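Local coordinates for type-iv like pilin ttha1219 (Thermus thermophilus, PDB 5G23), which is a type IV-like pilin, a structural protein that probably contributes to the type IV pilus system behind natural competence and DNA uptake, at residues Asp47-Thr52 against Leu180-Pro185; Gln84-Cys89 against Cys126-Asn131; Glu139-Ala144 against Asp218-Ala223. One frame throughout, in Å; residues are numbered along the deposited sequence.

In the fold
From the N terminus, helix 44-61 supplies the first half of contact 1, which closes at strand 173-184. Nested within that long loop, contact 2 joins strand 82-88 of the seven-stranded sheet to the loop after strand 115-122. Before contact 1 closes, residues 139-144 open contact 3, which closes later at 218-223, so contacts 1 and 3 cross along the chain. Their centres are about 8 Å apart, and they share the four-stranded sheet: contact 1 lays the helix on the end of its inner strand 173-184, while contact 3 ties together the two strands flanking 173-184. Contact 2 lies on the opposite side of the chain's centre, its own centre about 24 Å from that of contact 1.

Contact 1. Residues Asp47-Thr52 against Leu180-Pro185; sequences DELSLT and LLASVP
Thr-52 and Leu-180 make the closest approach here, with the methyl CG2 of Thr-52 set 3.6 Å from CD1 of Leu-180 and the two side chains crossing at about a right angle. The threonine splits its duties between its two branches. Its hydroxyl OG1 lies beside the backbone N (chi1 -61°), which turns it back to Glu-48 O at 2.9 Å and leaves CG2, anti to that N, for the leucine. Glu-48 O is thereby held twice, since Thr-52 N also donates to it, from the opposite face of the carbonyl plane. One turn earlier, Leu-49 reaches between two strand residues with a single methyl: CD2 sits 4.1 Å from CB of Leu-180 and 4.2 Å from CB of Ala-182. Contact is thus wholly apolar and buried around these four side chains.

Farther along the strand it fades, as the chain past Ala-182 draws away from the helix toward exposed Pro-185. The axes of the two segments come no closer than 10.1 Å, with 145° between their N-to-C directions. On the helix, Ser-50 takes no part, its OG bonded to Ala-46 O.

The helix lies on the four-stranded antiparallel sheet, the packing expected of a pilin, with strand 173-184 between strands 141-151 and 221-230. Leu-49 also meets Ala-223, and Leu-180 also touches Val-142, Phe-145 and Trp-227. Thr-52 additionally packs on Leu-51 of the second subunit, so the helix is pressed between its own sheet and a neighbouring chain.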
loop_
_atom_site.group_PDB
_atom_site.type_symbol
_atom_site.label_atom_id
_atom_site.label_comp_id
_atom_site.label_asym_id
_atom_site.label_seq_id
_atom_site.Cartn_x
_atom_site.Cartn_y
_atom_site.Cartn_z
ATOM N N ASP B 47 -10.146 -8.498 -0.899
ATOM C CA ASP B 47 -9.809 -7.126 -0.419
ATOM C C ASP B 47 -8.368 -7.066 -0.005
ATOM O O ASP B 47 -7.643 -6.064 -0.272
ATOM C CB ASP B 47 -10.718 -6.678 0.731
ATOM C CG ASP B 47 -12.118 -6.378 0.288
ATOM O OD1 ASP B 47 -12.409 -6.246 -0.943
ATOM O OD2 ASP B 47 -12.960 -6.265 1.205
ATOM N N GLU B 48 -7.868 -8.159 0.541
ATOM C CA GLU B 48 -6.454 -8.161 0.930
ATOM C C GLU B 48 -5.520 -8.210 -0.279
ATOM O O GLU B 48 -4.419 -7.674 -0.249
ATOM C CB GLU B 48 -6.092 -9.354 1.767
ATOM C CG GLU B 48 -4.821 -9.151 2.535
ATOM C CD GLU B 48 -4.546 -10.295 3.523
ATOM O OE1 GLU B 48 -5.320 -11.321 3.594
ATOM O OE2 GLU B 48 -3.560 -10.121 4.284
ATOM N N LEU B 49 -5.896 -8.972 -1.279
ATOM C CA LEU B 49 -5.143 -9.015 -2.528
ATOM C C LEU B 49 -5.183 -7.619 -3.201
ATOM O O LEU B 49 -4.143 -7.207 -3.802
ATOM C CB LEU B 49 -5.668 -10.052 -3.493
ATOM C CG LEU B 49 -5.505 -11.506 -3.067
ATOM C CD1 LEU B 49 -6.103 -12.441 -4.072
ATOM C CD2 LEU B 49 -4.030 -11.896 -2.854
ATOM N N SER B 50 -6.304 -6.932 -3.143
ATOM C CA SER B 50 -6.380 -5.553 -3.722
ATOM C C SER B 50 -5.439 -4.566 -2.984
ATOM O O SER B 50 -4.771 -3.822 -3.637
ATOM C CB SER B 50 -7.801 -5.003 -3.724
ATOM O OG SER B 50 -8.536 -5.868 -4.625
ATOM N N LEU B 51 -5.350 -4.664 -1.659
ATOM C CA LEU B 51 -4.422 -3.863 -0.898
ATOM C C LEU B 51 -2.993 -4.174 -1.368
ATOM O O LEU B 51 -2.171 -3.262 -1.520
ATOM C CB LEU B 51 -4.587 -4.123 0.595
ATOM C CG LEU B 51 -5.813 -3.509 1.265
ATOM C CD1 LEU B 51 -5.949 -4.067 2.667
ATOM C CD2 LEU B 51 -5.676 -2.015 1.349
ATOM N N THR B 52 -2.693 -5.462 -1.521
ATOM C CA THR B 52 -1.352 -5.916 -1.861
ATOM C C THR B 52 -0.988 -5.388 -3.220
ATOM O O THR B 52 0.107 -4.848 -3.448
ATOM C CB THR B 52 -1.282 -7.491 -1.837
ATOM O OG1 THR B 52 -1.583 -7.946 -0.534
ATOM C CG2 THR B 52 0.077 -7.992 -2.180
ATOM N N LEU B 180 -1.195 -12.873 -8.293
ATOM C CA LEU B 180 -1.181 -13.567 -7.044
ATOM C C LEU B 180 -2.371 -14.543 -6.966
ATOM O O LEU B 180 -3.508 -14.217 -7.421
ATOM C CB LEU B 180 -1.300 -12.565 -5.894
ATOM C CG LEU B 180 -0.077 -11.724 -5.574
ATOM C CD1 LEU B 180 -0.449 -10.574 -4.647
ATOM C CD2 LEU B 180 0.964 -12.645 -4.933
ATOM N N LEU B 181 -2.086 -15.746 -6.471
ATOM C CA LEU B 181 -3.106 -16.719 -6.059
ATOM C C LEU B 181 -2.880 -16.978 -4.586
ATOM O O LEU B 181 -1.766 -17.258 -4.160
ATOM C CB LEU B 181 -2.989 -17.986 -6.846
ATOM C CG LEU B 181 -3.901 -19.106 -6.472
ATOM C CD1 LEU B 181 -5.335 -18.817 -6.802
ATOM C CD2 LEU B 181 -3.466 -20.400 -7.177
ATOM N N ALA B 182 -3.947 -16.907 -3.803
ATOM C CA ALA B 182 -3.860 -17.168 -2.387
ATOM C C ALA B 182 -5.044 -18.014 -1.970
ATOM O O ALA B 182 -6.100 -18.033 -2.610
ATOM C CB ALA B 182 -3.807 -15.892 -1.562
ATOM N N SER B 183 -4.855 -18.689 -0.846
ATOM C CA SER B 183 -5.920 -19.500 -0.224
ATOM C C SER B 183 -5.989 -19.300 1.254
ATOM O O SER B 183 -5.000 -18.986 1.929
ATOM C CB SER B 183 -5.709 -21.005 -0.519
ATOM O OG SER B 183 -4.583 -21.549 0.194
ATOM N N VAL B 184 -7.173 -19.577 1.764
ATOM C CA VAL B 184 -7.432 -19.570 3.212
ATOM C C VAL B 184 -8.483 -20.614 3.552
ATOM O O VAL B 184 -9.353 -20.940 2.708
ATOM C CB VAL B 184 -8.040 -18.199 3.715
ATOM C CG1 VAL B 184 -7.051 -17.080 3.707
ATOM C CG2 VAL B 184 -9.284 -17.820 2.964
ATOM N N PRO B 185 -8.465 -21.120 4.784
ATOM C CA PRO B 185 -9.545 -22.037 5.202
ATOM C C PRO B 185 -10.871 -21.329 5.334
ATOM O O PRO B 185 -10.877 -20.141 5.659
ATOM C CB PRO B 185 -9.110 -22.531 6.577
ATOM C CG PRO B 185 -7.728 -22.055 6.788
ATOM C CD PRO B 185 -7.497 -20.878 5.865
#

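Contact 2. Residues Gln84-Cys89 against Cys126-Asn131; sequences QGWFLC and CAPLPN
Trp-86 meets Cys-126 through a hydrogen bond from its indole N-H to a backbone carbonyl: NE1 donates to Cys-126 O at 2.9 Å. The oxygen lies almost exactly in the ring plane, and the donor lies in the carbonyl plane, on a lone pair, so both flat groups are well set for the bond even though its N-H...O angle of 146° is somewhat bent. Because CG of Trp-86 is beside the backbone N (chi1 -64°), the indole swings away from the line of its strand and carries NE1 across to the loop.

A sulfur-aromatic contact accompanies this bond. The Cys-126 sulfur, SG, stands 4.8 Å from the centroid of the five-membered ring of Trp-86 and 82° off its normal, so it comes at the edge. There it lies nearest NE1 of Trp-86, 3.8 Å from SG, with CD1 of the same ring slightly farther off. That same sulfur is bonded to Cys-121, which probably limits how far it can shift along the ring.

Van der Waals packing falls to Pro-128. Its CD lies 3.5 Å from OE1 of Gln-84, the two side chains crossing at a slant, whereas the approach of CD to CZ2 of Trp-86, 4.5 Å, is loose.

Water completes the set: one molecule donates to Pro-128 O at 2.7 Å and, more weakly, to OE1 of Gln-84.

Around the indole stand Leu-67, Gln-70, Val-73 and Val-104. Taken together, this is an irregular segment next to a small disulfide-closed loop, extending past strand 104-112 to strand 82-88 and docking on one tryptophan of the antiparallel sheet in the pilin's globular domain.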
loop_
_atom_site.group_PDB
_atom_site.type_symbol
_atom_site.label_atom_id
_atom_site.label_comp_id
_atom_site.label_asym_id
_atom_site.label_seq_id
_atom_site.Cartn_x
_atom_site.Cartn_y
_atom_site.Cartn_z
ATOM N N GLN B 84 13.281 -7.229 -8.570
ATOM C CA GLN B 84 14.042 -6.127 -7.963
ATOM C C GLN B 84 14.042 -4.917 -8.876
ATOM O O GLN B 84 14.148 -5.074 -10.084
ATOM C CB GLN B 84 15.474 -6.512 -7.620
ATOM C CG GLN B 84 15.649 -7.804 -6.829
ATOM C CD GLN B 84 17.071 -8.292 -6.908
ATOM O OE1 GLN B 84 17.917 -7.835 -6.145
ATOM N NE2 GLN B 84 17.374 -9.115 -7.911
ATOM N N GLY B 85 14.018 -3.712 -8.277
ATOM C CA GLY B 85 14.047 -2.480 -8.990
ATOM C C GLY B 85 14.746 -1.331 -8.261
ATOM O O GLY B 85 14.873 -1.349 -7.052
ATOM N N TRP B 86 15.241 -0.373 -9.020
ATOM C CA TRP B 86 15.974 0.785 -8.415
ATOM C C TRP B 86 15.420 2.059 -9.049
ATOM O O TRP B 86 14.877 2.059 -10.188
ATOM C CB TRP B 86 17.469 0.640 -8.637
ATOM C CG TRP B 86 18.078 -0.522 -7.973
ATOM C CD1 TRP B 86 18.692 -0.532 -6.768
ATOM C CD2 TRP B 86 18.109 -1.879 -8.452
ATOM N NE1 TRP B 86 19.077 -1.813 -6.441
ATOM C CE2 TRP B 86 18.745 -2.650 -7.479
ATOM C CE3 TRP B 86 17.616 -2.509 -9.614
ATOM C CZ2 TRP B 86 18.927 -4.018 -7.618
ATOM C CZ3 TRP B 86 17.841 -3.846 -9.791
ATOM C CH2 TRP B 86 18.476 -4.615 -8.762
ATOM N N PHE B 87 15.525 3.140 -8.332
ATOM C CA PHE B 87 15.095 4.464 -8.804
ATOM C C PHE B 87 15.814 5.549 -8.010
ATOM O O PHE B 87 16.350 5.302 -6.930
ATOM C CB PHE B 87 13.587 4.639 -8.663
ATOM C CG PHE B 87 13.089 4.360 -7.253
ATOM C CD1 PHE B 87 12.857 3.077 -6.819
ATOM C CD2 PHE B 87 12.873 5.387 -6.383
ATOM C CE1 PHE B 87 12.425 2.801 -5.503
ATOM C CE2 PHE B 87 12.401 5.148 -5.082
ATOM C CZ PHE B 87 12.210 3.852 -4.641
ATOM N N LEU B 88 15.821 6.753 -8.564
ATOM C CA LEU B 88 16.380 7.911 -7.924
ATOM C C LEU B 88 15.327 8.572 -7.066
ATOM O O LEU B 88 14.203 8.763 -7.471
ATOM C CB LEU B 88 16.837 8.932 -8.948
ATOM C CG LEU B 88 17.600 10.123 -8.334
ATOM C CD1 LEU B 88 18.959 9.692 -7.843
ATOM C CD2 LEU B 88 17.748 11.274 -9.319
ATOM N N CYS B 89 15.680 8.895 -5.855
ATOM C CA CYS B 89 14.770 9.616 -4.984
ATOM C C CYS B 89 14.756 11.126 -5.214
ATOM O O CYS B 89 15.791 11.724 -5.164
ATOM C CB CYS B 89 15.159 9.306 -3.555
ATOM S SG CYS B 89 14.596 7.721 -3.068
ATOM N N CYS B 126 22.210 -1.719 -4.829
ATOM C CA CYS B 126 22.066 -2.355 -3.511
ATOM C C CYS B 126 21.193 -3.538 -3.656
ATOM O O CYS B 126 20.281 -3.580 -4.530
ATOM C CB CYS B 126 21.498 -1.364 -2.479
ATOM S SG CYS B 126 19.853 -0.712 -2.856
ATOM N N ALA B 127 21.481 -4.579 -2.866
ATOM C CA ALA B 127 20.680 -5.793 -2.922
ATOM C C ALA B 127 19.625 -5.704 -1.843
ATOM O O ALA B 127 19.965 -5.737 -0.679
ATOM C CB ALA B 127 21.578 -7.027 -2.692
ATOM N N PRO B 128 18.343 -5.616 -2.199
ATOM C CA PRO B 128 17.376 -5.613 -1.093
ATOM C C PRO B 128 17.287 -6.949 -0.333
ATOM O O PRO B 128 17.263 -7.980 -0.953
ATOM C CB PRO B 128 16.047 -5.321 -1.783
ATOM C CG PRO B 128 16.298 -5.190 -3.264
ATOM C CD PRO B 128 17.756 -5.481 -3.533
ATOM N N LEU B 129 17.183 -6.953 0.997
ATOM C CA LEU B 129 16.914 -8.163 1.679
ATOM C C LEU B 129 15.428 -8.302 1.959
ATOM O O LEU B 129 14.866 -7.441 2.665
ATOM C CB LEU B 129 17.624 -8.068 3.030
ATOM C CG LEU B 129 18.314 -9.132 3.783
ATOM C CD1 LEU B 129 19.117 -9.942 2.792
ATOM C CD2 LEU B 129 19.208 -8.549 4.848
ATOM N N PRO B 130 14.782 -9.355 1.490
ATOM C CA PRO B 130 13.332 -9.377 1.469
ATOM C C PRO B 130 12.831 -10.057 2.700
ATOM O O PRO B 130 12.339 -11.199 2.663
ATOM C CB PRO B 130 12.967 -10.192 0.203
ATOM C CG PRO B 130 14.252 -10.909 -0.205
ATOM C CD PRO B 130 15.362 -10.476 0.718
ATOM N N ASN B 131 12.863 -9.321 3.786
ATOM C CA ASN B 131 12.566 -9.927 5.049
ATOM C C ASN B 131 11.371 -9.321 5.710
ATOM O O ASN B 131 11.063 -9.671 6.837
ATOM C CB ASN B 131 13.781 -9.892 5.964
ATOM C CG ASN B 131 14.392 -8.506 6.111
ATOM O OD1 ASN B 131 13.844 -7.489 5.718
ATOM N ND2 ASN B 131 15.596 -8.490 6.687
HETATM O O HOH W 1 17.044 -8.931 -3.461
#

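Contact 3. Residues Glu139-Ala144 against Asp218-Ala223; sequences EVQVEA and DGRLRA
Arg-222 runs out straight from CG to NE (chi3 176°) and delivers its guanidinium to the carboxylate of Glu-143, which its own extended chain carries over from strand 141-151; Arg-220 instead bends at chi3 (69°), turning its head toward Glu-139. The result is a salt-bridge network over an antiparallel sheet, joining strands 141-151 and 221-230, both neighbours of strand 173-184. Glu-143 belongs to a classic beta bulge, it and Ala-144 both facing Leu-181.

Arg-222 grips Glu-143 side-on: NE donates to OE1 at 2.8 Å, nearly straight at 167°, and NH2 donates to OE2 at 2.9 Å. Both oxygens use syn lone pairs, and the two flat groups are nearly coplanar. End-on, the same guanidinium holds Asp-218, with NH1 to OD1 at 2.8 Å and NH2 to OD2 at 2.9 Å. OD1 also takes the backbone N of Arg-220, 3.0 Å away on the opposite face of the carboxylate, closing an Asx turn. A leucine in place of Arg-222 would probably leave Glu-143 and Asp-218 without the cation between them, their OE2 and OD2 being 4.9 Å apart.

Ser-183 OG bonds Glu-143 OE2 and also receives NE of Arg-220, whose NH2 reaches Glu-139 O at 3.0 Å while passing CG of Gln-141. The Glu-139 carboxylate itself turns to Arg-44 of the second subunit. A water molecule finishes the arrangement, donating to Glu-139 O and accepting from NH1 of Arg-220 at 2.9 Å in the guanidinium plane.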
loop_
_atom_site.group_PDB
_atom_site.type_symbol
_atom_site.label_atom_id
_atom_site.label_comp_id
_atom_site.label_asym_id
_atom_site.label_seq_id
_atom_site.Cartn_x
_atom_site.Cartn_y
_atom_site.Cartn_z
ATOM N N GLU B 139 -2.381 -18.433 8.065
ATOM C CA GLU B 139 -3.713 -18.791 7.656
ATOM C C GLU B 139 -3.782 -18.562 6.133
ATOM O O GLU B 139 -4.339 -19.389 5.392
ATOM C CB GLU B 139 -4.711 -17.913 8.508
ATOM C CG GLU B 139 -6.189 -18.104 8.263
ATOM C CD GLU B 139 -7.076 -17.163 9.113
ATOM O OE1 GLU B 139 -6.614 -16.727 10.199
ATOM O OE2 GLU B 139 -8.253 -16.877 8.728
ATOM N N VAL B 140 -3.252 -17.424 5.675
ATOM C CA VAL B 140 -3.220 -17.111 4.231
ATOM C C VAL B 140 -1.987 -17.742 3.663
ATOM O O VAL B 140 -0.914 -17.534 4.163
ATOM C CB VAL B 140 -3.209 -15.592 3.932
ATOM C CG1 VAL B 140 -3.078 -15.328 2.464
ATOM C CG2 VAL B 140 -4.432 -14.893 4.532
ATOM N N GLN B 141 -2.158 -18.482 2.587
ATOM C CA GLN B 141 -1.028 -19.043 1.831
ATOM C C GLN B 141 -0.996 -18.450 0.475
ATOM O O GLN B 141 -2.008 -18.513 -0.274
ATOM C CB GLN B 141 -1.167 -20.567 1.713
ATOM C CG GLN B 141 -0.950 -21.257 3.055
ATOM C CD GLN B 141 0.494 -21.239 3.457
ATOM O OE1 GLN B 141 1.391 -21.639 2.682
ATOM N NE2 GLN B 141 0.750 -20.780 4.661
ATOM N N VAL B 142 0.135 -17.861 0.110
ATOM C CA VAL B 142 0.358 -17.363 -1.245
ATOM C C VAL B 142 0.851 -18.560 -2.044
ATOM O O VAL B 142 1.950 -19.007 -1.822
ATOM C CB VAL B 142 1.328 -16.129 -1.245
ATOM C CG1 VAL B 142 1.609 -15.663 -2.664
ATOM C CG2 VAL B 142 0.686 -14.988 -0.476
ATOM N N GLU B 143 0.022 -19.039 -2.975
ATOM C CA GLU B 143 0.300 -20.264 -3.750
ATOM C C GLU B 143 1.001 -19.954 -5.086
ATOM O O GLU B 143 1.603 -20.840 -5.685
ATOM C CB GLU B 143 -0.964 -21.008 -4.015
ATOM C CG GLU B 143 -1.519 -21.504 -2.675
ATOM C CD GLU B 143 -2.810 -22.260 -2.791
ATOM O OE1 GLU B 143 -3.449 -22.301 -3.875
ATOM O OE2 GLU B 143 -3.206 -22.769 -1.746
ATOM N N ALA B 144 0.920 -18.716 -5.531
ATOM C CA ALA B 144 1.604 -18.292 -6.778
ATOM C C ALA B 144 1.824 -16.816 -6.828
ATOM O O ALA B 144 0.930 -16.033 -6.444
ATOM C CB ALA B 144 0.818 -18.772 -8.003
ATOM N N ASP B 218 -8.319 -29.358 -1.609
ATOM C CA ASP B 218 -8.255 -29.288 -0.173
ATOM C C ASP B 218 -9.396 -28.463 0.426
ATOM O O ASP B 218 -9.374 -28.237 1.659
ATOM C CB ASP B 218 -6.952 -28.688 0.227
ATOM C CG ASP B 218 -6.758 -27.285 -0.331
ATOM O OD1 ASP B 218 -7.749 -26.641 -0.871
ATOM O OD2 ASP B 218 -5.609 -26.833 -0.344
ATOM N N GLY B 219 -10.418 -28.114 -0.377
ATOM C CA GLY B 219 -11.601 -27.417 0.150
ATOM C C GLY B 219 -11.354 -25.939 0.523
ATOM O O GLY B 219 -12.255 -25.234 0.970
ATOM N N ARG B 220 -10.126 -25.439 0.408
ATOM C CA ARG B 220 -9.837 -24.034 0.833
ATOM C C ARG B 220 -10.477 -23.002 -0.081
ATOM O O ARG B 220 -10.711 -23.257 -1.284
ATOM C CB ARG B 220 -8.343 -23.817 0.919
ATOM C CG ARG B 220 -7.739 -24.543 2.105
ATOM C CD ARG B 220 -6.249 -24.550 2.052
ATOM N NE ARG B 220 -5.652 -23.253 2.266
ATOM C CZ ARG B 220 -5.146 -22.791 3.411
ATOM N NH1 ARG B 220 -5.303 -23.429 4.524
ATOM N NH2 ARG B 220 -4.542 -21.624 3.432
ATOM N N LEU B 221 -10.772 -21.834 0.471
ATOM C CA LEU B 221 -11.225 -20.708 -0.350
ATOM C C LEU B 221 -10.018 -20.121 -1.082
ATOM O O LEU B 221 -9.020 -19.805 -0.441
ATOM C CB LEU B 221 -11.842 -19.630 0.532
ATOM C CG LEU B 221 -12.475 -18.390 -0.078
ATOM C CD1 LEU B 221 -13.479 -17.720 0.842
ATOM C CD2 LEU B 221 -11.380 -17.381 -0.283
ATOM N N ARG B 222 -10.157 -19.925 -2.381
ATOM C CA ARG B 222 -9.107 -19.349 -3.214
ATOM C C ARG B 222 -9.555 -18.080 -3.879
ATOM O O ARG B 222 -10.740 -17.938 -4.224
ATOM C CB ARG B 222 -8.610 -20.317 -4.250
ATOM C CG ARG B 222 -7.644 -21.309 -3.672
ATOM C CD ARG B 222 -7.134 -22.377 -4.648
ATOM N NE ARG B 222 -6.153 -23.127 -3.841
ATOM C CZ ARG B 222 -6.435 -24.077 -2.940
ATOM N NH1 ARG B 222 -7.622 -24.679 -2.893
ATOM N NH2 ARG B 222 -5.481 -24.516 -2.130
ATOM N N ALA B 223 -8.626 -17.131 -3.980
ATOM C CA ALA B 223 -8.868 -15.883 -4.736
ATOM C C ALA B 223 -7.559 -15.506 -5.451
ATOM O O ALA B 223 -6.477 -15.897 -5.015
ATOM C CB ALA B 223 -9.278 -14.772 -3.830
HETATM O O HOH W 2 -3.965 -22.319 6.812
#